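Local coordinates for S-adenosylmethionine-dependent methyltransferase (Clostridium acetobutylicum, PDB 1Y8C), which probably transfers methyl groups from S-adenosylmethionine to an acceptor that has not been identified, at residues 21-26 with 224-229; 37-42 with 58-63; 43-48 with 105-110; 140-145 with 238-243. All blocks are in the same frame, centred on the assembly; numbering follows the deposited sequence.

Interaction 1 (21-26 with 224-229); sequences KKWSDF and DCYSNK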
# COMPACT_ATOMS: atom_id res chain seq x y z
N LYS A 21 -7.13 -11.30 2.04
CA LYS A 21 -7.10 -12.22 3.17
C LYS A 21 -5.69 -12.72 3.45
O LYS A 21 -5.24 -12.71 4.60
CB LYS A 21 -8.05 -13.40 2.93
CG LYS A 21 -9.54 -13.02 2.94
CD LYS A 21 -10.42 -14.02 2.16
CE LYS A 21 -11.87 -13.50 1.96
NZ LYS A 21 -12.62 -13.20 3.24
N LYS A 22 -4.98 -13.15 2.41
CA LYS A 22 -3.63 -13.65 2.62
C LYS A 22 -2.78 -12.61 3.35
O LYS A 22 -2.18 -12.90 4.38
CB LYS A 22 -2.97 -14.01 1.29
CG LYS A 22 -1.50 -14.36 1.48
CD LYS A 22 -0.77 -14.48 0.16
CE LYS A 22 0.71 -14.74 0.41
NZ LYS A 22 1.50 -14.78 -0.85
N TRP A 23 -2.74 -11.39 2.81
CA TRP A 23 -1.96 -10.33 3.42
C TRP A 23 -2.45 -10.01 4.83
O TRP A 23 -1.65 -9.97 5.78
CB TRP A 23 -1.98 -9.06 2.56
CG TRP A 23 -1.27 -9.19 1.24
CD1 TRP A 23 -0.86 -10.35 0.63
CD2 TRP A 23 -0.93 -8.13 0.33
NE1 TRP A 23 -0.30 -10.07 -0.59
CE2 TRP A 23 -0.33 -8.72 -0.80
CE3 TRP A 23 -1.09 -6.74 0.37
CZ2 TRP A 23 0.12 -7.96 -1.89
CZ3 TRP A 23 -0.64 -5.98 -0.71
CH2 TRP A 23 -0.04 -6.60 -1.83
N SER A 24 -3.75 -9.79 4.99
CA SER A 24 -4.25 -9.48 6.32
C SER A 24 -3.89 -10.59 7.31
O SER A 24 -3.42 -10.31 8.40
CB SER A 24 -5.77 -9.22 6.28
OG SER A 24 -6.47 -10.21 5.56
N ASP A 25 -4.09 -11.85 6.93
CA ASP A 25 -3.75 -12.96 7.83
C ASP A 25 -2.27 -12.93 8.16
O ASP A 25 -1.88 -13.10 9.32
CB ASP A 25 -4.10 -14.31 7.21
CG ASP A 25 -5.60 -14.48 7.00
OD1 ASP A 25 -6.36 -13.53 7.35
OD2 ASP A 25 -6.02 -15.55 6.49
N PHE A 26 -1.44 -12.73 7.14
CA PHE A 26 -0.00 -12.68 7.37
C PHE A 26 0.30 -11.58 8.38
O PHE A 26 1.12 -11.76 9.28
CB PHE A 26 0.76 -12.37 6.09
CG PHE A 26 2.25 -12.20 6.30
CD1 PHE A 26 3.07 -13.30 6.49
CD2 PHE A 26 2.82 -10.93 6.32
CE1 PHE A 26 4.45 -13.16 6.70
CE2 PHE A 26 4.20 -10.77 6.53
CZ PHE A 26 5.01 -11.88 6.71
N ASP A 224 9.46 -11.90 1.45
CA ASP A 224 8.96 -11.83 0.09
C ASP A 224 7.44 -11.83 0.05
O ASP A 224 6.79 -12.78 0.46
CB ASP A 224 9.48 -13.02 -0.72
CG ASP A 224 9.17 -12.90 -2.20
OD1 ASP A 224 8.00 -12.63 -2.57
OD2 ASP A 224 10.11 -13.09 -3.01
N CYS A 225 6.89 -10.75 -0.47
CA CYS A 225 5.46 -10.58 -0.62
C CYS A 225 4.57 -11.28 0.40
O CYS A 225 3.92 -12.28 0.10
CB CYS A 225 5.06 -11.01 -2.02
SG CYS A 225 3.39 -10.53 -2.47
N TYR A 226 4.53 -10.71 1.61
CA TYR A 226 3.71 -11.20 2.72
C TYR A 226 3.72 -12.71 2.99
O TYR A 226 2.69 -13.38 2.94
CB TYR A 226 2.26 -10.70 2.55
CG TYR A 226 2.14 -9.19 2.55
CD1 TYR A 226 2.41 -8.45 1.39
CD2 TYR A 226 1.81 -8.49 3.71
CE1 TYR A 226 2.35 -7.05 1.40
CE2 TYR A 226 1.76 -7.10 3.73
CZ TYR A 226 2.03 -6.38 2.58
OH TYR A 226 2.02 -5.00 2.63
N SER A 227 4.89 -13.24 3.30
CA SER A 227 5.04 -14.65 3.59
C SER A 227 6.38 -14.82 4.27
O SER A 227 7.20 -13.90 4.29
CB SER A 227 5.00 -15.48 2.31
OG SER A 227 6.20 -15.32 1.57
N ASN A 228 6.62 -16.00 4.83
CA ASN A 228 7.87 -16.28 5.50
C ASN A 228 9.04 -16.38 4.53
O ASN A 228 10.18 -16.29 4.94
CB ASN A 228 7.76 -17.58 6.29
CG ASN A 228 6.81 -17.47 7.46
OD1 ASN A 228 6.25 -18.48 7.90
ND2 ASN A 228 6.65 -16.26 7.99
N LYS A 229 8.75 -16.59 3.24
CA LYS A 229 9.82 -16.71 2.27
C LYS A 229 10.78 -15.53 2.35
O LYS A 229 10.36 -14.39 2.59
CB LYS A 229 9.27 -16.80 0.85
CG LYS A 229 8.37 -18.01 0.58
CD LYS A 229 7.93 -18.03 -0.89
CE LYS A 229 6.99 -16.87 -1.24
NZ LYS A 229 6.77 -16.71 -2.71
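One face of the Trp-23 indole is covered by the phenol of Tyr-226, whose CD1 lies 3.5 Å from Trp-23 CD2. The five-membered ring and the phenol form an offset stack, with planes 12° apart and centroids 4.0 Å apart. Each CB also sits over the partner's ring as a CH-pi donor: Trp-23 CB above the phenol, Tyr-226 CB above the pyrrole. Cys-225 SG approaches the indole obliquely, 4.2 Å from Trp-23 NE1, a sulfur-aromatic contact. On Phe-26, peptide rather than side chain covers one face: the carbonyl carbon of Tyr-226 stands over the ring centre, and Ser-227 N lies 3.4 Å from Phe-26 CE1 nearer the rim. Asn-228 lies at the ring's edge. Phe-26 reaches this peptide because its CG is anti to the backbone N (chi1 175°). Helix 20-32 is docked on the turn leaving strand 217-224, the edge strand of the Rossmann-like sheet. Within that turn, Ser-227 OG donates to Asp-224 O over 2.8 Å, in the carbonyl plane. The extended Lys-22 chain brings CE to 3.5 Å from Tyr-226 O. The phenol's polar tip turns inward, where Tyr-226 OH hydrogen-bonds to Asp-141.

Interaction 2 (37-42 with 58-63); sequences VFDDYL and KFKNTW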
# COMPACT_ATOMS: atom_id res chain seq x y z
N VAL A 37 -0.75 -5.72 21.27
CA VAL A 37 -2.02 -5.50 21.94
C VAL A 37 -2.91 -4.85 20.89
O VAL A 37 -2.62 -3.75 20.43
CB VAL A 37 -1.87 -4.56 23.12
CG1 VAL A 37 -3.22 -4.36 23.77
CG2 VAL A 37 -0.86 -5.12 24.11
N PHE A 38 -3.98 -5.53 20.51
CA PHE A 38 -4.86 -5.02 19.47
C PHE A 38 -5.78 -3.86 19.85
O PHE A 38 -7.00 -3.93 19.68
CB PHE A 38 -5.68 -6.18 18.88
CG PHE A 38 -4.83 -7.24 18.23
CD1 PHE A 38 -4.08 -8.13 19.01
CD2 PHE A 38 -4.74 -7.34 16.84
CE1 PHE A 38 -3.26 -9.08 18.42
CE2 PHE A 38 -3.92 -8.29 16.25
CZ PHE A 38 -3.17 -9.16 17.04
N ASP A 39 -5.19 -2.77 20.34
CA ASP A 39 -5.98 -1.61 20.70
C ASP A 39 -6.16 -0.62 19.57
O ASP A 39 -7.29 -0.31 19.19
CB ASP A 39 -5.37 -0.90 21.90
CG ASP A 39 -5.64 -1.62 23.19
OD1 ASP A 39 -6.78 -2.11 23.36
OD2 ASP A 39 -4.72 -1.70 24.05
N ASP A 40 -5.05 -0.11 19.03
CA ASP A 40 -5.13 0.89 17.97
C ASP A 40 -4.43 0.56 16.66
O ASP A 40 -3.24 0.23 16.62
CB ASP A 40 -4.64 2.22 18.53
CG ASP A 40 -5.49 2.69 19.69
OD1 ASP A 40 -6.66 3.07 19.46
OD2 ASP A 40 -4.99 2.67 20.85
N TYR A 41 -5.21 0.68 15.59
CA TYR A 41 -4.77 0.39 14.23
C TYR A 41 -4.93 1.54 13.24
O TYR A 41 -6.01 2.12 13.09
CB TYR A 41 -5.53 -0.84 13.70
CG TYR A 41 -5.38 -1.06 12.21
CD1 TYR A 41 -4.11 -1.21 11.63
CD2 TYR A 41 -6.49 -1.13 11.37
CE1 TYR A 41 -3.95 -1.42 10.27
CE2 TYR A 41 -6.35 -1.34 10.00
CZ TYR A 41 -5.07 -1.49 9.45
OH TYR A 41 -4.91 -1.69 8.10
N LEU A 42 -3.84 1.85 12.53
CA LEU A 42 -3.81 2.90 11.52
C LEU A 42 -3.36 2.34 10.17
O LEU A 42 -2.28 1.74 10.04
CB LEU A 42 -2.84 4.01 11.93
CG LEU A 42 -2.52 5.04 10.84
CD1 LEU A 42 -3.69 6.00 10.68
CD2 LEU A 42 -1.26 5.81 11.20
N LYS A 58 -10.30 -6.53 13.98
CA LYS A 58 -9.46 -7.16 14.98
C LYS A 58 -8.99 -6.17 16.04
O LYS A 58 -8.42 -6.57 17.05
CB LYS A 58 -8.26 -7.81 14.29
CG LYS A 58 -8.64 -8.93 13.33
CD LYS A 58 -9.39 -10.04 14.06
CE LYS A 58 -9.49 -11.31 13.22
NZ LYS A 58 -10.26 -11.11 11.96
N PHE A 59 -9.26 -4.88 15.84
CA PHE A 59 -8.85 -3.86 16.80
C PHE A 59 -10.02 -3.12 17.45
O PHE A 59 -11.18 -3.28 17.05
CB PHE A 59 -7.93 -2.84 16.14
CG PHE A 59 -6.60 -3.39 15.76
CD1 PHE A 59 -6.45 -4.21 14.65
CD2 PHE A 59 -5.48 -3.10 16.54
CE1 PHE A 59 -5.22 -4.74 14.32
CE2 PHE A 59 -4.24 -3.62 16.22
CZ PHE A 59 -4.10 -4.45 15.11
N LYS A 60 -9.71 -2.30 18.45
CA LYS A 60 -10.75 -1.52 19.11
C LYS A 60 -10.97 -0.21 18.38
O LYS A 60 -12.11 0.18 18.12
CB LYS A 60 -10.37 -1.21 20.56
CG LYS A 60 -10.10 -2.43 21.43
CD LYS A 60 -10.38 -2.11 22.91
CE LYS A 60 -9.63 -0.85 23.38
NZ LYS A 60 -10.12 -0.30 24.69
N ASN A 61 -9.88 0.48 18.06
CA ASN A 61 -9.96 1.76 17.36
C ASN A 61 -9.14 1.73 16.08
O ASN A 61 -7.98 1.32 16.08
CB ASN A 61 -9.47 2.90 18.26
CG ASN A 61 -10.03 2.82 19.67
OD1 ASN A 61 -9.29 2.57 20.63
ND2 ASN A 61 -11.33 3.02 19.80
N THR A 62 -9.75 2.19 14.99
CA THR A 62 -9.08 2.21 13.71
C THR A 62 -9.12 3.57 13.02
O THR A 62 -10.11 4.29 13.09
CB THR A 62 -9.71 1.17 12.74
OG1 THR A 62 -9.67 -0.13 13.33
CG2 THR A 62 -8.95 1.14 11.42
N TRP A 63 -8.02 3.90 12.37
CA TRP A 63 -7.90 5.14 11.61
C TRP A 63 -7.44 4.77 10.21
O TRP A 63 -6.51 3.98 10.04
CB TRP A 63 -6.88 6.07 12.25
CG TRP A 63 -7.40 6.79 13.42
CD1 TRP A 63 -7.63 6.28 14.66
CD2 TRP A 63 -7.75 8.17 13.47
NE1 TRP A 63 -8.10 7.26 15.50
CE2 TRP A 63 -8.18 8.43 14.79
CE3 TRP A 63 -7.73 9.21 12.54
CZ2 TRP A 63 -8.61 9.70 15.20
CZ3 TRP A 63 -8.15 10.47 12.94
CH2 TRP A 63 -8.58 10.71 14.26
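Phe-59 lies between Phe-38 and Tyr-41, which come over opposite faces of its ring. On one side Phe-38 CD2 is 3.4 Å from Phe-59 CZ, with the two ring planes oblique at 49°. On the other, the methylene does the touching: Tyr-41 CB rests 3.4 Å from Phe-59 CG as a CH-pi contact, while the Tyr-41 ring is slid aside and barely overlaps. With CG anti to its backbone N (chi1 168°), Tyr-41 runs alongside Thr-62, and Tyr-41 CD2 meets Thr-62 CG2 at 3.3 Å. The face carrying Asp-40 and Leu-42 is built differently: Leu-42 CD1 crosses obliquely to Trp-63 CB at 3.6 Å. Parallel pairing sets this spacing. Asn-61 N donates to Asp-39 O (2.9 Å), Tyr-41 N to Asn-61 O (2.9 Å) and Trp-63 N to Tyr-41 O (2.8 Å), each nearly along the C=O axis. Two weak bonds from Lys-60 N extend the pairing into the loops. The contact joins the two strands of a beta-alpha-beta unit, 40-44 and 61-65, linked through helix 52-55, which packs on Tyr-41 and Thr-62; helix 20-32 covers Phe-38, and strand 104-107 flanks strand 40-44 on its other edge.

Interaction 3 (43-48 with 105-110); sequences DLACGT and ITCCLD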
# COMPACT_ATOMS: atom_id res chain seq x y z
N ASP A 43 -4.19 2.54 9.17
CA ASP A 43 -3.85 2.09 7.84
C ASP A 43 -3.66 3.33 6.95
O ASP A 43 -4.61 4.06 6.70
CB ASP A 43 -4.95 1.19 7.29
CG ASP A 43 -4.65 0.70 5.91
OD1 ASP A 43 -3.44 0.59 5.58
OD2 ASP A 43 -5.60 0.41 5.15
N LEU A 44 -2.42 3.55 6.51
CA LEU A 44 -2.08 4.69 5.65
C LEU A 44 -2.29 4.29 4.21
O LEU A 44 -1.87 3.20 3.81
CB LEU A 44 -0.62 5.07 5.82
CG LEU A 44 -0.14 5.49 7.19
CD1 LEU A 44 1.38 5.45 7.23
CD2 LEU A 44 -0.67 6.87 7.51
N ALA A 45 -2.89 5.16 3.41
CA ALA A 45 -3.12 4.83 2.01
C ALA A 45 -4.11 3.67 1.97
O ALA A 45 -3.89 2.68 1.27
CB ALA A 45 -1.82 4.44 1.33
N CYS A 46 -5.18 3.80 2.75
CA CYS A 46 -6.18 2.76 2.81
C CYS A 46 -6.96 2.55 1.51
O CYS A 46 -7.67 1.55 1.37
CB CYS A 46 -7.17 3.08 3.93
SG CYS A 46 -8.12 4.56 3.62
N GLY A 47 -6.84 3.47 0.57
CA GLY A 47 -7.57 3.33 -0.68
C GLY A 47 -9.05 3.17 -0.44
O GLY A 47 -9.64 3.96 0.30
N THR A 48 -9.67 2.17 -1.05
CA THR A 48 -11.11 1.94 -0.83
C THR A 48 -11.35 0.97 0.32
O THR A 48 -12.42 0.39 0.42
CB THR A 48 -11.79 1.36 -2.08
OG1 THR A 48 -11.17 0.12 -2.43
CG2 THR A 48 -11.70 2.34 -3.23
N ILE A 105 0.62 -0.17 12.33
CA ILE A 105 0.48 0.79 11.25
C ILE A 105 0.77 0.03 9.96
O ILE A 105 1.77 -0.69 9.87
CB ILE A 105 1.48 1.97 11.38
CG1 ILE A 105 1.17 2.79 12.64
CG2 ILE A 105 1.41 2.87 10.16
CD1 ILE A 105 2.17 3.90 12.93
N THR A 106 -0.13 0.15 8.98
CA THR A 106 0.08 -0.52 7.70
C THR A 106 0.06 0.44 6.52
O THR A 106 -0.64 1.45 6.52
CB THR A 106 -0.98 -1.60 7.36
OG1 THR A 106 -2.29 -1.00 7.31
CG2 THR A 106 -0.95 -2.73 8.35
N CYS A 107 0.84 0.09 5.52
CA CYS A 107 0.89 0.88 4.30
C CYS A 107 1.28 -0.12 3.24
O CYS A 107 2.46 -0.43 3.05
CB CYS A 107 1.92 1.99 4.42
SG CYS A 107 1.92 3.05 2.99
N CYS A 108 0.27 -0.63 2.55
CA CYS A 108 0.46 -1.65 1.53
C CYS A 108 0.25 -1.21 0.08
O CYS A 108 0.15 -0.01 -0.21
CB CYS A 108 -0.46 -2.83 1.87
SG CYS A 108 -0.36 -3.32 3.64
N LEU A 109 0.19 -2.18 -0.82
CA LEU A 109 -0.04 -1.94 -2.25
C LEU A 109 0.93 -0.95 -2.85
O LEU A 109 0.54 -0.02 -3.56
CB LEU A 109 -1.47 -1.43 -2.46
CG LEU A 109 -2.57 -2.41 -2.04
CD1 LEU A 109 -3.93 -1.74 -2.15
CD2 LEU A 109 -2.50 -3.65 -2.93
N ASP A 110 2.21 -1.15 -2.56
CA ASP A 110 3.29 -0.30 -3.06
C ASP A 110 3.06 1.21 -2.96
O ASP A 110 3.61 1.97 -3.76
CB ASP A 110 3.69 -0.69 -4.51
CG ASP A 110 2.50 -0.99 -5.42
OD1 ASP A 110 1.90 -2.07 -5.30
OD2 ASP A 110 2.15 -0.14 -6.27
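The firm half of this contact is the pair of parallel strand ends, where Asp-43 bridges to Thr-106. Leu-44 N donates to Thr-106 O over 2.8 Å, nearly along the C=O axis and with an N-H...O angle of 152°. Beside it, Thr-106 OG1 donates to Asp-43 OD1 over 2.6 Å, arriving from above the carboxylate plane, 53° out of it. Two torsions bring these groups together: Asp-43 CG is anti to its backbone N (chi1 -180°), and Thr-106 OG1 takes the crowded position between N and the carbonyl carbon. Tyr-41 OH also bonds to that hydroxyl, and Thr-52 OG1 to Asp-43 OD2, so the buried carboxylate is held at both oxygens. Proximity of Asp-43 OD1 to Thr-106 O, 3.1 Å, sets two acceptors side by side and may raise the cost of an unprotonated acid.

Around this grip the packing is looser: Leu-44 CD1 on Ile-105 CG2 at 3.9 Å before it, and Ala-45 CB on Cys-107 SG at 4.3 Å after it. The chains then part, and Ala-45 and Leu-109 lie at the more exposed end. Asp-43 to Thr-48 (DLACGT) matches the glycine-rich first motif of Rossmann-fold methyltransferases, whose loop probably lines the S-adenosylmethionine site; Gly-47 N there bonds to Asp-66, just past the second strand.

Strands 40-44 and 104-107 are central neighbours, with strand 61-65 beyond the first and 136-143 beyond the second, while Tyr-124 of helix 118-129 packs on Leu-44 and Cys-107.

Interaction 4 (140-145 with 238-243); sequences FDINSY and ITYLVK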
# COMPACT_ATOMS: atom_id res chain seq x y z
N PHE A 140 4.79 -2.42 5.89
CA PHE A 140 4.57 -1.79 4.59
C PHE A 140 5.30 -2.58 3.51
O PHE A 140 6.25 -3.30 3.79
CB PHE A 140 5.09 -0.35 4.60
CG PHE A 140 6.59 -0.24 4.62
CD1 PHE A 140 7.30 -0.02 3.44
CD2 PHE A 140 7.30 -0.32 5.81
CE1 PHE A 140 8.69 0.12 3.46
CE2 PHE A 140 8.70 -0.19 5.84
CZ PHE A 140 9.40 0.03 4.66
N ASP A 141 4.86 -2.44 2.26
CA ASP A 141 5.53 -3.14 1.18
C ASP A 141 5.90 -2.19 0.07
O ASP A 141 5.38 -1.08 -0.01
CB ASP A 141 4.65 -4.25 0.61
CG ASP A 141 3.45 -3.72 -0.13
OD1 ASP A 141 3.62 -3.14 -1.23
OD2 ASP A 141 2.33 -3.88 0.38
N ILE A 142 6.80 -2.64 -0.79
CA ILE A 142 7.22 -1.84 -1.92
C ILE A 142 7.45 -2.75 -3.11
O ILE A 142 7.62 -3.96 -2.95
CB ILE A 142 8.53 -1.10 -1.65
CG1 ILE A 142 9.69 -2.10 -1.55
CG2 ILE A 142 8.41 -0.27 -0.37
CD1 ILE A 142 11.06 -1.46 -1.48
N ASN A 143 7.41 -2.17 -4.30
CA ASN A 143 7.69 -2.95 -5.49
C ASN A 143 9.20 -2.92 -5.48
O ASN A 143 9.82 -1.89 -5.17
CB ASN A 143 7.14 -2.29 -6.74
CG ASN A 143 5.68 -2.67 -7.00
OD1 ASN A 143 5.30 -3.83 -6.85
ND2 ASN A 143 4.88 -1.70 -7.41
N SER A 144 9.80 -4.07 -5.78
CA SER A 144 11.25 -4.20 -5.77
C SER A 144 11.87 -3.41 -6.90
O SER A 144 11.22 -3.07 -7.89
CB SER A 144 11.63 -5.65 -5.92
OG SER A 144 11.27 -6.11 -7.20
N TYR A 145 13.15 -3.11 -6.74
CA TYR A 145 13.87 -2.35 -7.75
C TYR A 145 13.89 -3.15 -9.06
O TYR A 145 13.84 -2.57 -10.14
CB TYR A 145 15.31 -2.11 -7.29
CG TYR A 145 16.07 -1.22 -8.22
CD1 TYR A 145 16.07 0.17 -8.05
CD2 TYR A 145 16.75 -1.75 -9.31
CE1 TYR A 145 16.73 1.01 -8.94
CE2 TYR A 145 17.41 -0.93 -10.21
CZ TYR A 145 17.40 0.44 -10.03
OH TYR A 145 18.05 1.25 -10.93
N ILE A 238 8.53 -6.61 -1.80
CA ILE A 238 9.16 -6.79 -0.51
C ILE A 238 8.32 -6.27 0.64
O ILE A 238 7.87 -5.12 0.63
CB ILE A 238 10.54 -6.12 -0.49
CG1 ILE A 238 11.44 -6.78 -1.54
CG2 ILE A 238 11.13 -6.19 0.90
CD1 ILE A 238 12.79 -6.12 -1.78
N THR A 239 8.09 -7.12 1.64
CA THR A 239 7.32 -6.68 2.79
C THR A 239 8.22 -6.47 4.00
O THR A 239 8.85 -7.40 4.48
CB THR A 239 6.23 -7.69 3.17
OG1 THR A 239 5.25 -7.76 2.12
CG2 THR A 239 5.55 -7.25 4.47
N TYR A 240 8.29 -5.23 4.46
CA TYR A 240 9.09 -4.88 5.61
C TYR A 240 8.25 -4.86 6.88
O TYR A 240 7.06 -4.49 6.87
CB TYR A 240 9.72 -3.50 5.46
CG TYR A 240 10.94 -3.43 4.58
CD1 TYR A 240 10.83 -3.18 3.21
CD2 TYR A 240 12.22 -3.57 5.13
CE1 TYR A 240 11.95 -3.07 2.40
CE2 TYR A 240 13.36 -3.45 4.33
CZ TYR A 240 13.21 -3.20 2.96
OH TYR A 240 14.34 -3.07 2.19
N LEU A 241 8.88 -5.25 7.98
CA LEU A 241 8.24 -5.26 9.28
C LEU A 241 9.21 -4.55 10.23
O LEU A 241 10.29 -5.06 10.52
CB LEU A 241 8.02 -6.69 9.73
CG LEU A 241 6.75 -6.80 10.56
CD1 LEU A 241 5.92 -7.96 10.03
CD2 LEU A 241 7.10 -6.97 12.04
N VAL A 242 8.81 -3.38 10.72
CA VAL A 242 9.67 -2.61 11.61
C VAL A 242 8.98 -2.15 12.89
O VAL A 242 7.76 -2.26 13.03
CB VAL A 242 10.23 -1.37 10.87
CG1 VAL A 242 10.65 -1.75 9.46
CG2 VAL A 242 9.20 -0.25 10.84
N LYS A 243 9.79 -1.62 13.81
CA LYS A 243 9.30 -1.11 15.09
C LYS A 243 10.18 0.04 15.56
O LYS A 243 11.23 0.31 14.96
CB LYS A 243 9.31 -2.21 16.16
CG LYS A 243 10.67 -2.79 16.47
CD LYS A 243 10.73 -3.35 17.89
CE LYS A 243 9.63 -4.38 18.17
NZ LYS A 243 8.35 -3.80 18.70
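Four main-chain hydrogen bonds define the pairing of strands 136-143 and 237-244, which run antiparallel at 150° between their local axes. Phe-140 and Tyr-240 form one hydrogen-bonded pair: Phe-140 N gives to Tyr-240 O at 3.2 Å, and Tyr-240 N returns to Phe-140 O at 2.9 Å. Ile-142 and Ile-238 form the next, with Ile-142 N to Ile-238 O at 3.1 Å and Ile-238 N to Ile-142 O at 3.0 Å. Between them lies the non-hydrogen-bonded pair Asp-141 and Thr-239, whose CA atoms are 4.3 Å apart.

Aromatic contact occupies the face bearing Phe-140 and Tyr-240. The rings are only 8° from parallel but slid apart, so what covers the Phe-140 face is Tyr-240 CB, 3.5 Å from Phe-140 CE2. Phe-140 holds CG in the crowded position between N and the carbonyl carbon (chi1 72°), which carries its ring across toward the neighbouring strand.

Aliphatic packing continues along the same face. Ile-142 CG1 meets Ile-238 CB at 4.2 Å, and Ile-142 CD1 touches the edge of the Tyr-240 ring at CE1, 4.3 Å away.

Such an antiparallel strand beside the fifth is the hallmark of the class I methyltransferase sheet. The chemistry is divided by face: one is largely apolar, with the Tyr-240 hydroxyl taken up by Glu-209, while on the other buried Asp-141 meets Arg-237 in a salt bridge and Tyr-226 OH in a hydrogen bond, partners that probably keep its carboxylate ionised.

In the fold
Interactions 2, 3 and 4 lie on one seven-stranded sheet, and interaction 1 sets a helix and a turn against it. Interactions 2 and 3 share strand 40-44, joined by Trp-63 O to Asp-43 N at 2.9 Å. Interactions 3 and 4 meet where Asp-110 N lies 2.8 Å from Asp-141 OD1. That carboxylate also ties in interaction 1, with Tyr-226 OH 2.5 Å from Asp-141 OD2, while Trp-23 packs on Leu-109. Interaction 2 touches neither interaction 1 nor interaction 4, and its centre is about 21 Å from that of interaction 4. By family resemblance, the cofactor pocket probably opens at the C-terminal strand ends, beside the 43-48 loop of interaction 3.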